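Local atomic coordinates of bradyzoite surface antigen BSR4 (PDB entry 2JKS), a protein that is a surface antigen of the bradyzoite stage of Toxoplasma gondii, belongs to the SAG1-related (SRS) superfamily and binds zinc ions. Residues S47-Q50 and A51-I54; T231-V234 and E235-P238. All blocks are in the same frame, centred on the assembly; numbering follows the deposited sequence.

Interaction 1 of 2, residues S47-Q50 and A51-I54; sequences SATQ and ALSI
Ala48 and Ile54 meet methyl against methyl: Ala48 CB lies 3.4 Å from Ile54 CD1, tighter than ordinary van der Waals contact. Ile54 CD1 also rests against the backbone, 3.6 Å from Ser47 C. Ile54 reaches so far because CG1 stands anti to its carbonyl carbon (chi1 -52°) and CD1 continues the chain in an extended course. A short alanine suits the facing place, since the long isoleucine branch spans the gap between the two arms of the loop. Leu52 packs on Ala48 as well, its CB 4.0 Å from Ala48 CB. Farther out, Leu52 and Thr49 run side by side and point the same way, and Leu52 CD1 comes within 3.7 Å of Thr49 OG1, a contact of van der Waals kind.

What sets these side chains in place is the turn itself. Thr49 O accepts from Leu52 N at 3.1 Å, a nearly straight bond (169° at the hydrogen) whose donor is tilted 29° from the carbonyl plane. Gln50 and Ala51 occupy the two corners with helix-like backbone angles; the amide of Gln50 is polar and the Ala51 methyl is small, so both are at ease in an exposed bend. The two arms are held to their neighbours by backbone hydrogen bonds, Ser47 and Thr49 with Phe18, and Ser53 with Thr141, while Leu52 also touches Phe18 and Ser142. The chain thus leaves strand 41-47 of one sheet and enters strand 53-67 of another through a type I beta turn, Thr49 to Leu52, at the surface of an SRS domain.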
# COMPACT_ATOMS: atom_id res chain seq x y z
N SER A 47 -14.05 0.29 -26.76
CA SER A 47 -14.82 0.72 -27.91
C SER A 47 -15.11 -0.46 -28.81
O SER A 47 -14.38 -1.45 -28.83
CB SER A 47 -14.11 1.86 -28.65
OG SER A 47 -12.91 1.43 -29.24
N ALA A 48 -16.22 -0.37 -29.54
CA ALA A 48 -16.65 -1.46 -30.36
C ALA A 48 -17.36 -0.90 -31.57
O ALA A 48 -17.76 0.27 -31.60
CB ALA A 48 -17.57 -2.37 -29.57
N THR A 49 -17.48 -1.76 -32.58
CA THR A 49 -18.23 -1.45 -33.81
C THR A 49 -19.73 -1.46 -33.47
O THR A 49 -20.14 -2.08 -32.49
CB THR A 49 -17.94 -2.51 -34.88
OG1 THR A 49 -18.41 -3.78 -34.42
CG2 THR A 49 -16.44 -2.59 -35.15
N GLN A 50 -20.53 -0.81 -34.31
CA GLN A 50 -21.94 -0.51 -33.99
C GLN A 50 -22.87 -1.66 -33.53
O GLN A 50 -23.79 -1.42 -32.76
CB GLN A 50 -22.61 0.26 -35.15
CG GLN A 50 -22.00 1.65 -35.44
CD GLN A 50 -22.27 2.15 -36.87
OE1 GLN A 50 -21.89 3.27 -37.24
NE2 GLN A 50 -22.95 1.31 -37.69
N ALA A 51 -22.63 -2.90 -33.97
CA ALA A 51 -23.51 -4.04 -33.61
C ALA A 51 -23.24 -4.72 -32.24
O ALA A 51 -24.02 -5.58 -31.80
CB ALA A 51 -23.54 -5.10 -34.74
N LEU A 52 -22.16 -4.31 -31.56
CA LEU A 52 -21.75 -4.96 -30.32
C LEU A 52 -22.13 -4.15 -29.09
O LEU A 52 -21.92 -2.93 -29.07
CB LEU A 52 -20.24 -5.21 -30.32
CG LEU A 52 -19.71 -6.16 -31.41
CD1 LEU A 52 -18.19 -6.08 -31.49
CD2 LEU A 52 -20.20 -7.59 -31.14
N SER A 53 -22.70 -4.80 -28.08
CA SER A 53 -22.86 -4.15 -26.78
C SER A 53 -21.67 -4.49 -25.88
O SER A 53 -21.23 -5.66 -25.81
CB SER A 53 -24.18 -4.52 -26.12
OG SER A 53 -24.34 -5.92 -26.04
N ILE A 54 -21.13 -3.47 -25.22
CA ILE A 54 -19.99 -3.64 -24.31
C ILE A 54 -20.52 -3.56 -22.89
O ILE A 54 -21.40 -2.74 -22.59
CB ILE A 54 -18.91 -2.55 -24.54
CG1 ILE A 54 -18.52 -2.49 -26.02
CG2 ILE A 54 -17.65 -2.77 -23.64
CD1 ILE A 54 -17.41 -1.49 -26.29

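Interaction 2 of 2, residues T231-V234 and E235-P238; sequences TRFV and EIFP
Phe233 O is gripped by two backbone N-H groups. Phe237 N gives the shorter bond, 2.9 Å, arriving nearly in line with the C=O; Ile236 N, at 3.0 Å from Phe233 O, comes from above the carbonyl plane, 48° out of it. One residue earlier, Arg232 O receives Glu235 N at 3.1 Å, again from above its carbonyl plane. The bonds Glu235 to Arg232 and Ile236 to Phe233 span three residues, the spacing of a 3-10 turn, whereas Phe237 to Phe233 spans four, as in an alpha turn. Strand 230-232 of an SRS domain therefore passes directly into a short 3-10 turn, and the pattern stops at Pro238, whose nitrogen has no hydrogen to offer Val234 O. Phe237 O takes a further CA-H...O contact from Val234 CA.

This turn brings Phe233 and Phe237 side by side, pointing the same way, with Phe233 CD1 3.7 Å from Phe237 CE2. Ile236 CG1, set between its own N and carbonyl carbon (chi1 65°), lies over one face of the Phe237 ring and 3.4 Å from Phe233 O. Large apolar residues suit this inner side: Phe233 also meets the rings of Tyr217, Phe240 and Trp245 and packs edge-to-face with Phe271.

Arg232 and Glu235, both exposed, carry the charges, and Val234 CG2 sits over the centre of the Arg232 guanidinium, 3.8 Å above its plane. A water links Arg232 NH1 and Glu235 OE2 by weak bonds, while these two charged atoms stand 5.6 Å apart. The Arg232 side chain also touches Glu216, a zinc ligand in a structure of this protein although no zinc is bound to it in this chain.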
# COMPACT_ATOMS: atom_id res chain seq x y z
N THR A 231 18.07 -5.10 23.47
CA THR A 231 18.85 -4.54 24.57
C THR A 231 17.96 -3.58 25.28
O THR A 231 17.06 -2.99 24.66
CB THR A 231 20.15 -3.84 24.07
OG1 THR A 231 20.93 -4.82 23.43
CG2 THR A 231 20.96 -3.33 25.20
N ARG A 232 18.15 -3.44 26.59
CA ARG A 232 17.29 -2.61 27.39
C ARG A 232 17.56 -1.09 27.16
O ARG A 232 18.71 -0.68 27.02
CB ARG A 232 17.35 -3.02 28.88
CG ARG A 232 16.89 -4.52 29.13
CD ARG A 232 17.03 -4.85 30.62
NE ARG A 232 16.07 -4.11 31.45
CZ ARG A 232 16.31 -3.66 32.69
NH1 ARG A 232 17.50 -3.83 33.25
NH2 ARG A 232 15.35 -3.00 33.36
N PHE A 233 16.48 -0.31 27.01
CA PHE A 233 16.56 1.13 26.87
C PHE A 233 17.31 1.82 28.02
O PHE A 233 18.03 2.77 27.76
CB PHE A 233 15.19 1.78 26.75
CG PHE A 233 14.68 1.88 25.34
CD1 PHE A 233 15.29 2.74 24.41
CD2 PHE A 233 13.58 1.11 24.93
CE1 PHE A 233 14.81 2.82 23.09
CE2 PHE A 233 13.08 1.19 23.62
CZ PHE A 233 13.68 2.04 22.69
N VAL A 234 17.14 1.35 29.26
CA VAL A 234 17.92 1.92 30.41
C VAL A 234 19.42 1.94 30.16
O VAL A 234 20.11 2.75 30.77
CB VAL A 234 17.76 1.20 31.79
CG1 VAL A 234 16.46 1.57 32.49
CG2 VAL A 234 18.04 -0.35 31.71
N GLU A 235 19.93 1.04 29.32
CA GLU A 235 21.38 0.97 29.08
C GLU A 235 21.93 2.19 28.35
O GLU A 235 23.14 2.46 28.42
CB GLU A 235 21.80 -0.31 28.34
CG GLU A 235 21.84 -1.58 29.20
CD GLU A 235 22.81 -1.42 30.37
OE1 GLU A 235 24.04 -1.19 30.11
OE2 GLU A 235 22.34 -1.48 31.54
N ILE A 236 21.06 2.91 27.64
CA ILE A 236 21.42 4.12 26.89
C ILE A 236 20.77 5.38 27.46
O ILE A 236 21.30 6.48 27.30
CB ILE A 236 21.22 3.97 25.36
CG1 ILE A 236 19.73 3.79 24.97
CG2 ILE A 236 22.10 2.85 24.83
CD1 ILE A 236 19.49 3.76 23.50
N PHE A 237 19.62 5.21 28.11
CA PHE A 237 18.90 6.29 28.80
C PHE A 237 18.77 5.88 30.27
O PHE A 237 17.74 5.29 30.69
CB PHE A 237 17.49 6.56 28.19
CG PHE A 237 17.48 6.71 26.69
CD1 PHE A 237 18.51 7.40 26.01
CD2 PHE A 237 16.43 6.18 25.95
CE1 PHE A 237 18.49 7.54 24.61
CE2 PHE A 237 16.40 6.31 24.56
CZ PHE A 237 17.44 6.99 23.91
N PRO A 238 19.79 6.20 31.09
CA PRO A 238 19.77 5.78 32.51
C PRO A 238 18.48 6.11 33.27
O PRO A 238 18.08 5.34 34.12
CB PRO A 238 20.97 6.54 33.12
CG PRO A 238 21.92 6.78 31.96
CD PRO A 238 20.99 7.00 30.75
O HOH W 1 19.75 -3.64 32.25

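Overall arrangement
The two contacts occupy different SRS domains and lie on opposite sides of the chain's centre, their own centres about 70 Å apart with no touch between them. Both are local bends adjoining beta strands, yet their settings differ. Interaction 1 is a surface contact without a buried residue: one backbone bond closes the bend, small and medium aliphatic groups fill its inside, and it lies away from the zinc sites. Interaction 2 is partly buried: three backbone bonds shape a turn whose two phenylalanines are buried, Phe233 among further aromatic rings, while its outer, charged side lies near zinc, the Arg232 side chain being about 6 Å from a bound zinc ion.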